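Local coordinates for HIAXHD3 (Humicola insolens, PDB 3ZXK), which is a family 43 glycoside hydrolase that releases alpha-L-arabinofuranosyl groups, probably side chains carried by the xylan backbone of arabinoxylans, at residues A[102-107]-A[137-142]; A[229-234]-A[285-290]; A[384-390]-A[454-460]. All blocks are in the same frame, centred on the assembly; numbering follows the deposited sequence.

Interaction 1: residues A[102-107]-A[137-142]. With XYP (beta-D-xylopyranose), chain C.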
loop_
_atom_site.group_PDB
_atom_site.type_symbol
_atom_site.label_atom_id
_atom_site.label_comp_id
_atom_site.label_asym_id
_atom_site.label_seq_id
_atom_site.Cartn_x
_atom_site.Cartn_y
_atom_site.Cartn_z
ATOM N N CYS A 102 -0.663 -4.012 -14.971
ATOM C CA CYS A 102 -1.841 -4.509 -15.680
ATOM C C CYS A 102 -3.068 -4.377 -14.803
ATOM O O CYS A 102 -3.079 -4.859 -13.670
ATOM C CB CYS A 102 -1.669 -5.980 -16.094
ATOM S SG CYS A 102 -3.171 -6.567 -16.939
ATOM N N VAL A 103 -4.101 -3.724 -15.320
ATOM C CA VAL A 103 -5.349 -3.547 -14.592
ATOM C C VAL A 103 -6.457 -3.933 -15.546
ATOM O O VAL A 103 -6.583 -3.363 -16.645
ATOM C CB VAL A 103 -5.539 -2.071 -14.120
ATOM C CG1 VAL A 103 -6.872 -1.917 -13.389
ATOM C CG2 VAL A 103 -4.386 -1.657 -13.204
ATOM N N GLU A 104 -7.235 -4.931 -15.120
ATOM C CA GLU A 104 -8.362 -5.465 -15.881
ATOM C C GLU A 104 -8.022 -5.637 -17.371
ATOM O O GLU A 104 -8.694 -5.096 -18.268
ATOM C CB GLU A 104 -9.609 -4.611 -15.674
ATOM C CG GLU A 104 -9.993 -4.488 -14.201
ATOM C CD GLU A 104 -11.324 -3.804 -14.014
ATOM O OE1 GLU A 104 -12.356 -4.360 -14.471
ATOM O OE2 GLU A 104 -11.335 -2.714 -13.424
ATOM N N GLY A 105 -6.945 -6.378 -17.603
ATOM C CA GLY A 105 -6.622 -6.870 -18.940
ATOM C C GLY A 105 -5.815 -5.952 -19.848
ATOM O O GLY A 105 -5.484 -6.355 -20.944
ATOM N N ARG A 106 -5.486 -4.734 -19.414
ATOM C CA ARG A 106 -4.582 -3.847 -20.196
ATOM C C ARG A 106 -3.452 -3.371 -19.297
ATOM O O ARG A 106 -3.644 -3.241 -18.099
ATOM C CB ARG A 106 -5.290 -2.605 -20.731
ATOM C CG ARG A 106 -6.499 -2.884 -21.593
ATOM C CD ARG A 106 -7.123 -1.580 -22.062
ATOM N NE ARG A 106 -6.677 -1.212 -23.405
ATOM C CZ ARG A 106 -7.132 -0.151 -24.074
ATOM N NH1 ARG A 106 -8.031 0.649 -23.512
ATOM N NH2 ARG A 106 -6.690 0.120 -25.299
ATOM N N THR A 107 -2.304 -3.050 -19.882
ATOM C CA THR A 107 -1.151 -2.634 -19.119
ATOM C C THR A 107 -0.927 -1.138 -19.307
ATOM O O THR A 107 -0.891 -0.647 -20.439
ATOM C CB THR A 107 0.086 -3.442 -19.551
ATOM O OG1 THR A 107 -0.179 -4.825 -19.326
ATOM C CG2 THR A 107 1.312 -3.039 -18.715
ATOM N N ILE A 137 -0.643 -0.598 -23.187
ATOM C CA ILE A 137 -0.307 -1.756 -24.006
ATOM C C ILE A 137 -1.479 -2.752 -23.921
ATOM O O ILE A 137 -1.945 -3.060 -22.826
ATOM C CB ILE A 137 1.020 -2.381 -23.501
ATOM C CG1 ILE A 137 2.222 -1.492 -23.882
ATOM C CG2 ILE A 137 1.213 -3.781 -24.060
ATOM C CD1 ILE A 137 3.514 -1.827 -23.146
ATOM N N ASP A 138 -1.934 -3.274 -25.065
ATOM C CA ASP A 138 -3.109 -4.159 -25.132
ATOM C C ASP A 138 -2.712 -5.634 -24.956
ATOM O O ASP A 138 -3.086 -6.510 -25.758
ATOM C CB ASP A 138 -3.851 -3.991 -26.479
ATOM C CG ASP A 138 -4.631 -2.674 -26.587
ATOM O OD1 ASP A 138 -4.992 -2.079 -25.545
ATOM O OD2 ASP A 138 -4.909 -2.245 -27.743
ATOM N N ASN A 139 -1.897 -5.895 -23.946
ATOM C CA ASN A 139 -1.622 -7.245 -23.483
ATOM C C ASN A 139 -1.630 -7.114 -21.975
ATOM O O ASN A 139 -1.304 -6.046 -21.459
ATOM C CB ASN A 139 -0.257 -7.717 -23.976
ATOM C CG ASN A 139 -0.052 -9.219 -23.805
ATOM O OD1 ASN A 139 -0.963 -9.965 -23.406
ATOM N ND2 ASN A 139 1.148 -9.677 -24.124
ATOM N N CYS A 140 -2.056 -8.149 -21.266
ATOM C CA CYS A 140 -2.038 -8.057 -19.817
ATOM C C CYS A 140 -0.755 -8.664 -19.290
ATOM O O CYS A 140 -0.540 -9.878 -19.402
ATOM C CB CYS A 140 -3.241 -8.704 -19.139
ATOM S SG CYS A 140 -3.064 -8.539 -17.331
ATOM N N TYR A 141 0.099 -7.808 -18.741
ATOM C CA TYR A 141 1.307 -8.279 -18.114
ATOM C C TYR A 141 0.991 -8.512 -16.646
ATOM O O TYR A 141 1.417 -7.741 -15.784
ATOM C CB TYR A 141 2.411 -7.251 -18.278
ATOM C CG TYR A 141 2.837 -6.993 -19.711
ATOM C CD1 TYR A 141 2.684 -7.970 -20.723
ATOM C CD2 TYR A 141 3.440 -5.785 -20.044
ATOM C CE1 TYR A 141 3.117 -7.723 -22.019
ATOM C CE2 TYR A 141 3.870 -5.538 -21.340
ATOM C CZ TYR A 141 3.689 -6.494 -22.322
ATOM O OH TYR A 141 4.122 -6.199 -23.592
ATOM N N TYR A 142 0.267 -9.596 -16.370
ATOM C CA TYR A 142 -0.126 -9.950 -14.997
ATOM C C TYR A 142 1.136 -10.210 -14.162
ATOM O O TYR A 142 2.016 -10.958 -14.590
ATOM C CB TYR A 142 -0.997 -11.209 -14.992
ATOM C CG TYR A 142 -1.344 -11.646 -13.585
ATOM C CD1 TYR A 142 -2.366 -11.031 -12.873
ATOM C CD2 TYR A 142 -0.610 -12.639 -12.940
ATOM C CE1 TYR A 142 -2.655 -11.403 -11.557
ATOM C CE2 TYR A 142 -0.907 -13.032 -11.640
ATOM C CZ TYR A 142 -1.915 -12.404 -10.954
ATOM O OH TYR A 142 -2.207 -12.790 -9.668
HETATM C C1 XYP C . -5.185 -15.063 -8.437
HETATM C C2 XYP C . -6.503 -14.495 -8.961
HETATM C C3 XYP C . -6.695 -14.877 -10.431
HETATM C C4 XYP C . -5.480 -14.419 -11.242
HETATM C C5 XYP C . -4.236 -15.099 -10.681
HETATM O O2 XYP C . -7.594 -14.962 -8.160
HETATM O O3 XYP C . -7.886 -14.264 -10.931
HETATM O O4 XYP C . -5.616 -14.683 -12.646
HETATM O O5 XYP C . -4.096 -14.701 -9.307
HETATM O O HOH W 1 1.039 -5.835 -13.589
#
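C102 and C140 form a disulfide, with their SG atoms 2.0 Å apart and chi3 at -122°. In both cysteines SG is anti to the backbone N (chi1 179°), which brings the two sulfurs together. The hydroxyl of T107 bridges two backbone groups of 137-142. OG1 donates to N139 O at 2.7 Å, tilted somewhat from the carbonyl plane, and accepts from Y141 N at 3.1 Å. The T107 side chain crosses that of Y141 at about a right angle, with CG2 3.7 Å from Y141 CD2. An alanine here is likely to leave Y141 N and N139 O without this shared partner and to let the loop shift. At the outer end R106 grips D138 side-on. NE (2.9 Å) and NH2 (2.8 Å) both reach OD1 of D138 in the guanidinium plane. Between these groups T107 and I137 form an antiparallel hydrogen-bonded pair, the last rung before the chain leaves strand 132-137. A type I' turn from V103 to R106 joins the two strands of the first segment. Water 1 accepts from C102 N and donates to Y141 O.

Further out, Y141 OH bonds to Q175. Y142 OH bonds to E192 and lies 2.7 Å from O5 of the xylose. The contact thus ties the loop that leads from one propeller blade to the next, and this loop carries Y142 of the glycan pocket. The covalent link and the threonine bonds probably limit movement of that loop, while the two N-H groups on D138 OD1 would favour the ionised carboxylate.

Interaction 2: residues A[229-234]-A[285-290]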
loop_
_atom_site.group_PDB
_atom_site.type_symbol
_atom_site.label_atom_id
_atom_site.label_comp_id
_atom_site.label_asym_id
_atom_site.label_seq_id
_atom_site.Cartn_x
_atom_site.Cartn_y
_atom_site.Cartn_z
ATOM N N GLU A 229 16.009 -21.938 -15.975
ATOM C CA GLU A 229 16.008 -23.031 -14.994
ATOM C C GLU A 229 15.887 -22.446 -13.585
ATOM O O GLU A 229 16.212 -21.272 -13.380
ATOM C CB GLU A 229 17.270 -23.874 -15.112
ATOM C CG GLU A 229 18.549 -23.150 -14.726
ATOM C CD GLU A 229 19.763 -24.029 -14.834
ATOM O OE1 GLU A 229 19.603 -25.261 -14.753
ATOM O OE2 GLU A 229 20.869 -23.492 -15.037
ATOM N N ALA A 230 15.422 -23.252 -12.625
ATOM C CA ALA A 230 15.089 -22.752 -11.283
ATOM C C ALA A 230 15.928 -23.378 -10.170
ATOM O O ALA A 230 16.388 -24.519 -10.295
ATOM C CB ALA A 230 13.611 -22.980 -10.980
ATOM N N ARG A 231 16.103 -22.614 -9.088
ATOM C CA ARG A 231 16.497 -23.129 -7.778
ATOM C C ARG A 231 15.576 -22.501 -6.751
ATOM O O ARG A 231 15.030 -21.446 -6.973
ATOM C CB ARG A 231 17.926 -22.720 -7.420
ATOM C CG ARG A 231 19.007 -23.432 -8.208
ATOM C CD ARG A 231 20.363 -23.277 -7.542
ATOM N NE ARG A 231 21.389 -23.941 -8.340
ATOM C CZ ARG A 231 22.671 -24.012 -8.012
ATOM N NH1 ARG A 231 23.095 -23.464 -6.882
ATOM N NH2 ARG A 231 23.534 -24.629 -8.821
ATOM N N THR A 232 15.434 -23.147 -5.605
ATOM C CA THR A 232 14.671 -22.568 -4.510
ATOM C C THR A 232 15.461 -21.445 -3.847
ATOM O O THR A 232 16.660 -21.581 -3.586
ATOM C CB THR A 232 14.327 -23.665 -3.512
ATOM O OG1 THR A 232 13.477 -24.614 -4.176
ATOM C CG2 THR A 232 13.616 -23.086 -2.268
ATOM N N LEU A 233 14.809 -20.325 -3.600
ATOM C CA LEU A 233 15.405 -19.284 -2.760
ATOM C C LEU A 233 14.909 -19.447 -1.312
ATOM O O LEU A 233 15.705 -19.481 -0.356
ATOM C CB LEU A 233 15.076 -17.894 -3.326
ATOM C CG LEU A 233 15.750 -16.691 -2.675
ATOM C CD1 LEU A 233 17.269 -16.778 -2.765
ATOM C CD2 LEU A 233 15.230 -15.428 -3.340
ATOM N N VAL A 234 13.601 -19.534 -1.141
ATOM C CA VAL A 234 13.043 -19.926 0.151
ATOM C C VAL A 234 11.854 -20.827 -0.092
ATOM O O VAL A 234 11.123 -20.669 -1.078
ATOM C CB VAL A 234 12.579 -18.754 1.052
ATOM C CG1 VAL A 234 13.741 -17.874 1.507
ATOM C CG2 VAL A 234 11.432 -17.976 0.411
ATOM N N ASP A 285 28.856 -21.092 -8.299
ATOM C CA ASP A 285 28.241 -21.372 -9.605
ATOM C C ASP A 285 27.182 -20.335 -10.066
ATOM O O ASP A 285 26.490 -20.551 -11.064
ATOM C CB ASP A 285 27.790 -22.849 -9.782
ATOM C CG ASP A 285 26.714 -23.289 -8.801
ATOM O OD1 ASP A 285 26.230 -22.466 -7.994
ATOM O OD2 ASP A 285 26.353 -24.505 -8.851
ATOM N N GLY A 286 27.062 -19.217 -9.341
ATOM C CA GLY A 286 26.291 -18.060 -9.815
ATOM C C GLY A 286 24.826 -18.002 -9.422
ATOM O O GLY A 286 24.003 -17.471 -10.177
ATOM N N TRP A 287 24.500 -18.484 -8.225
ATOM C CA TRP A 287 23.122 -18.415 -7.738
ATOM C C TRP A 287 23.055 -17.730 -6.406
ATOM O O TRP A 287 23.982 -17.867 -5.604
ATOM C CB TRP A 287 22.571 -19.811 -7.595
ATOM C CG TRP A 287 22.400 -20.551 -8.883
ATOM C CD1 TRP A 287 23.344 -21.300 -9.556
ATOM C CD2 TRP A 287 21.190 -20.629 -9.687
ATOM N NE1 TRP A 287 22.805 -21.858 -10.694
ATOM C CE2 TRP A 287 21.512 -21.484 -10.835
ATOM C CE3 TRP A 287 19.893 -20.119 -9.562
ATOM C CZ2 TRP A 287 20.564 -21.807 -11.804
ATOM C CZ3 TRP A 287 18.954 -20.437 -10.556
ATOM C CH2 TRP A 287 19.281 -21.259 -11.650
ATOM N N PRO A 288 21.957 -17.007 -6.129
ATOM C CA PRO A 288 21.843 -16.361 -4.814
ATOM C C PRO A 288 21.208 -17.292 -3.786
ATOM O O PRO A 288 20.379 -18.131 -4.145
ATOM C CB PRO A 288 20.902 -15.174 -5.083
ATOM C CG PRO A 288 20.019 -15.650 -6.206
ATOM C CD PRO A 288 20.870 -16.596 -7.045
ATOM N N GLU A 289 21.634 -17.157 -2.532
ATOM C CA GLU A 289 21.054 -17.909 -1.400
ATOM C C GLU A 289 20.817 -16.997 -0.211
ATOM O O GLU A 289 21.639 -16.117 0.074
ATOM C CB GLU A 289 21.981 -19.059 -0.972
ATOM C CG GLU A 289 22.079 -20.173 -2.004
ATOM C CD GLU A 289 23.065 -21.273 -1.621
ATOM O OE1 GLU A 289 23.906 -21.053 -0.705
ATOM O OE2 GLU A 289 23.024 -22.366 -2.247
ATOM N N VAL A 290 19.710 -17.213 0.502
ATOM C CA VAL A 290 19.427 -16.440 1.713
ATOM C C VAL A 290 20.375 -16.853 2.838
ATOM O O VAL A 290 20.580 -18.046 3.081
ATOM C CB VAL A 290 17.942 -16.594 2.127
ATOM C CG1 VAL A 290 17.687 -16.067 3.533
ATOM C CG2 VAL A 290 17.074 -15.868 1.118
HETATM O O HOH W 2 21.787 -22.125 -4.694
HETATM O O HOH W 3 25.925 -25.045 -6.225
HETATM O O HOH W 4 19.445 -20.577 -4.818
HETATM O O HOH W 5 18.423 -19.703 -0.337
#
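R231 lays its guanidinium flat over one face of the W287 indole, with centres 3.5 Å apart and planes at 8°. This is a cation-pi stack on the five-membered ring. Before it, R231 CD makes a CH-pi contact 3.7 Å from the centroid of that same ring. The arginine chain is extended from CG to NE, so CB and CG run over the six-membered ring and the charged end reaches the pyrrole side. W287 CG is anti to its own carbonyl carbon (chi1 -66°), which turns the indole toward strand 228-232. E229 meets the far end of the ring: its carbonyl O lies at the edge, 3.5 Å from W287 CH2, and its CG is close to the same atom.

The guanidinium edge is used as well. R231 NH2 donates to D285 OD2 at 2.8 Å, in a salt bridge that meets the carboxylate from above its plane. The other oxygen of D285 bonds to T283. R231 NH1 donates to water 2, which donates in turn to E289 OE2. The other E289 oxygen pairs with R281.

Farther along, the two backbones are joined by water. Water 4 links T232 O with P288 O, and water 5 links L233 O with V290 N. V290 CG2 packs against L233 CD1 at 4.0 Å and V234 CG1 at 3.9 Å. L233 and V234 form a classic beta bulge opposite E214.

The contact joins the outer strands of two neighbouring blades of the five-bladed propeller. Its one direct hydrogen bond across the two segments is the arginine-aspartate bridge. With the indole on a face and the carboxylate and water at the edge, the positive charge of R231 is probably well stabilised.

Interaction 3: residues A[384-390]-A[454-460]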
loop_
_atom_site.group_PDB
_atom_site.type_symbol
_atom_site.label_atom_id
_atom_site.label_comp_id
_atom_site.label_asym_id
_atom_site.label_seq_id
_atom_site.Cartn_x
_atom_site.Cartn_y
_atom_site.Cartn_z
ATOM N N ILE A 384 -6.151 9.129 15.839
ATOM C CA ILE A 384 -7.031 10.162 16.376
ATOM C C ILE A 384 -7.316 11.238 15.326
ATOM O O ILE A 384 -6.395 11.864 14.796
ATOM C CB ILE A 384 -6.423 10.802 17.626
ATOM C CG1 ILE A 384 -6.088 9.713 18.652
ATOM C CG2 ILE A 384 -7.349 11.879 18.219
ATOM C CD1 ILE A 384 -5.483 10.267 19.914
ATOM N N PHE A 385 -8.590 11.413 15.002
ATOM C CA PHE A 385 -9.062 12.464 14.107
ATOM C C PHE A 385 -9.707 13.579 14.914
ATOM O O PHE A 385 -10.497 13.320 15.830
ATOM C CB PHE A 385 -10.089 11.910 13.125
ATOM C CG PHE A 385 -9.517 11.000 12.068
ATOM C CD1 PHE A 385 -9.002 11.529 10.874
ATOM C CD2 PHE A 385 -9.504 9.617 12.260
ATOM C CE1 PHE A 385 -8.506 10.677 9.897
ATOM C CE2 PHE A 385 -9.015 8.777 11.280
ATOM C CZ PHE A 385 -8.516 9.300 10.101
ATOM N N ARG A 386 -9.393 14.819 14.560
ATOM C CA ARG A 386 -9.953 15.998 15.206
ATOM C C ARG A 386 -10.817 16.718 14.159
ATOM O O ARG A 386 -10.325 17.040 13.072
ATOM C CB ARG A 386 -8.812 16.882 15.721
ATOM C CG ARG A 386 -9.268 18.095 16.505
ATOM C CD ARG A 386 -8.124 19.055 16.730
ATOM N NE ARG A 386 -8.545 20.188 17.534
ATOM C CZ ARG A 386 -7.709 21.101 18.003
ATOM N NH1 ARG A 386 -6.405 21.010 17.752
ATOM N NH2 ARG A 386 -8.174 22.101 18.733
ATOM N N LEU A 387 -12.104 16.903 14.460
ATOM C CA LEU A 387 -13.082 17.432 13.485
ATOM C C LEU A 387 -13.881 18.601 13.998
ATOM O O LEU A 387 -14.115 18.724 15.210
ATOM C CB LEU A 387 -14.055 16.346 13.015
ATOM C CG LEU A 387 -13.423 15.133 12.327
ATOM C CD1 LEU A 387 -13.188 14.020 13.332
ATOM C CD2 LEU A 387 -14.333 14.686 11.204
ATOM N N ASP A 388 -14.273 19.478 13.079
ATOM C CA ASP A 388 -15.344 20.445 13.327
ATOM C C ASP A 388 -16.568 19.990 12.492
ATOM O O ASP A 388 -16.503 19.971 11.258
ATOM C CB ASP A 388 -14.871 21.836 12.911
ATOM C CG ASP A 388 -15.951 22.926 13.002
ATOM O OD1 ASP A 388 -17.161 22.644 13.218
ATOM O OD2 ASP A 388 -15.569 24.106 12.809
ATOM N N VAL A 389 -17.660 19.608 13.148
ATOM C CA VAL A 389 -18.786 19.007 12.423
ATOM C C VAL A 389 -20.042 19.895 12.397
ATOM O O VAL A 389 -21.149 19.431 12.101
ATOM C CB VAL A 389 -19.158 17.595 12.958
ATOM C CG1 VAL A 389 -17.962 16.637 12.860
ATOM C CG2 VAL A 389 -19.685 17.674 14.379
ATOM N N ARG A 390 -19.863 21.189 12.674
ATOM C CA ARG A 390 -20.993 22.126 12.679
ATOM C C ARG A 390 -21.721 22.189 11.342
ATOM O O ARG A 390 -22.930 22.462 11.307
ATOM C CB ARG A 390 -20.605 23.514 13.141
ATOM C CG ARG A 390 -20.227 23.558 14.614
ATOM C CD ARG A 390 -19.624 24.890 14.976
ATOM N NE ARG A 390 -18.493 25.178 14.092
ATOM C CZ ARG A 390 -17.957 26.387 13.935
ATOM N NH1 ARG A 390 -18.449 27.416 14.605
ATOM N NH2 ARG A 390 -16.927 26.567 13.118
ATOM N N GLN A 454 -19.463 20.384 18.886
ATOM C CA GLN A 454 -19.377 20.112 17.445
ATOM C C GLN A 454 -18.177 20.765 16.810
ATOM O O GLN A 454 -17.621 20.243 15.851
ATOM C CB GLN A 454 -20.643 20.556 16.714
ATOM C CG GLN A 454 -21.858 19.708 17.059
ATOM C CD GLN A 454 -23.108 20.293 16.467
ATOM O OE1 GLN A 454 -23.074 20.843 15.375
ATOM N NE2 GLN A 454 -24.213 20.213 17.198
ATOM N N GLN A 455 -17.775 21.914 17.350
ATOM C CA GLN A 455 -16.657 22.662 16.764
ATOM C C GLN A 455 -15.323 21.955 17.008
ATOM O O GLN A 455 -14.369 22.194 16.284
ATOM C CB GLN A 455 -16.656 24.116 17.271
ATOM C CG GLN A 455 -15.697 25.094 16.574
ATOM C CD GLN A 455 -14.254 24.949 17.035
ATOM O OE1 GLN A 455 -13.982 24.675 18.208
ATOM N NE2 GLN A 455 -13.315 25.118 16.103
ATOM N N ASP A 456 -15.266 21.038 17.983
ATOM C CA ASP A 456 -14.012 20.366 18.294
ATOM C C ASP A 456 -14.267 19.000 18.893
ATOM O O ASP A 456 -14.283 18.830 20.110
ATOM C CB ASP A 456 -13.148 21.211 19.234
ATOM C CG ASP A 456 -11.689 20.785 19.232
ATOM O OD1 ASP A 456 -11.120 20.633 18.133
ATOM O OD2 ASP A 456 -11.107 20.650 20.331
ATOM N N ILE A 457 -14.486 18.025 18.024
ATOM C CA ILE A 457 -14.706 16.652 18.457
ATOM C C ILE A 457 -13.546 15.768 18.038
ATOM O O ILE A 457 -13.074 15.844 16.901
ATOM C CB ILE A 457 -16.051 16.093 17.930
ATOM C CG1 ILE A 457 -16.270 14.658 18.417
ATOM C CG2 ILE A 457 -16.106 16.131 16.403
ATOM C CD1 ILE A 457 -17.730 14.261 18.439
ATOM N N TRP A 458 -13.080 14.939 18.964
ATOM C CA TRP A 458 -11.938 14.088 18.721
ATOM C C TRP A 458 -12.408 12.676 18.742
ATOM O O TRP A 458 -13.118 12.249 19.672
ATOM C CB TRP A 458 -10.887 14.278 19.797
ATOM C CG TRP A 458 -10.365 15.692 19.917
ATOM C CD1 TRP A 458 -11.088 16.869 20.173
ATOM C CD2 TRP A 458 -8.953 16.111 19.890
ATOM N NE1 TRP A 458 -10.235 17.953 20.248
ATOM C CE2 TRP A 458 -8.946 17.564 20.086
ATOM C CE3 TRP A 458 -7.740 15.450 19.694
ATOM C CZ2 TRP A 458 -7.764 18.301 20.104
ATOM C CZ3 TRP A 458 -6.561 16.204 19.706
ATOM C CH2 TRP A 458 -6.576 17.599 19.905
ATOM N N LEU A 459 -12.036 11.950 17.707
ATOM C CA LEU A 459 -12.464 10.582 17.512
ATOM C C LEU A 459 -11.243 9.675 17.446
ATOM O O LEU A 459 -10.358 9.870 16.591
ATOM C CB LEU A 459 -13.301 10.461 16.232
ATOM C CG LEU A 459 -14.614 11.255 16.238
ATOM C CD1 LEU A 459 -15.303 11.143 14.875
ATOM C CD2 LEU A 459 -15.540 10.808 17.392
ATOM N N ARG A 460 -11.244 8.650 18.283
ATOM C CA ARG A 460 -10.082 7.803 18.479
ATOM C C ARG A 460 -10.348 6.331 18.233
ATOM O O ARG A 460 -11.313 5.778 18.747
ATOM C CB ARG A 460 -9.562 8.016 19.914
ATOM C CG ARG A 460 -8.425 7.099 20.381
ATOM C CD ARG A 460 -7.851 7.540 21.722
ATOM N NE ARG A 460 -7.474 6.353 22.485
ATOM C CZ ARG A 460 -7.366 6.313 23.809
ATOM N NH1 ARG A 460 -7.533 7.417 24.523
ATOM N NH2 ARG A 460 -7.047 5.174 24.409
HETATM O O HOH W 6 -23.946 19.320 13.140
#
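D456 OD1 is gripped by R386 and by K527. R386 NE donates to the syn lone pair of OD1 at 2.7 Å, along a nearly straight line (173°). R386 NH2 adds a weak bond, and K527 NZ makes a second salt bridge. The other oxygen, OD2, accepts from W458 NE1 at 2.8 Å, from above the carboxylate plane. D456 therefore holds both the arginine and the indole. R386 CG is anti to the backbone N (chi1 -176°), and the extended chain runs alongside W458. Its CG sits over the five-membered ring, 3.8 Å from the centroid, in a CH-pi contact. I384 CG2 meets the edge of the same indole, 3.9 Å from CE3.

The face with F385, L387, I457 and L459 is apolar. L387 CD1 touches L459 CD1 at 3.9 Å, and L387 CB packs on I457 CG2. The backbones pair antiparallel through F385 with L459 and L387 with I457, two hydrogen bonds each. Past the strand ends, V389 N donates to Q454 O at 2.8 Å. D388 OD1 accepts from R390 N in an Asx turn, and its carboxylate takes R390 NE and NH2. Q455 CG lies over one face of the R390 guanidinium.

This pair lies within one sheet of the concanavalin A-like beta sandwich. Strand 523-533 flanks 380-388, and strand 476-482 flanks 457-464. F385, L387 and L459 face the other sheet, at A400 and V512. Helix 451-455 leads into the second strand, and its last turn meets the end of the first.

In the fold
Interactions 1 and 2 belong to the family 43 propeller, and interaction 3 to the concanavalin A-like domain. Interaction 1 is the one at the glycan pocket: the Y142 side chain is about 4 Å from a second bound xylose and about 8 Å from the arabinofuranose. Interaction 2 lies farther out, with the V234 side chain about 11 Å from a bound arabinofuranose. The nearest atoms of interactions 1 and 2 are about 17 Å apart. Interaction 3 is remote from both: its centre is about 43 Å from that of interaction 1 and about 54 Å from that of interaction 2. Its domain still reaches the pocket through F469 and W502. The three contacts follow in series along the chain.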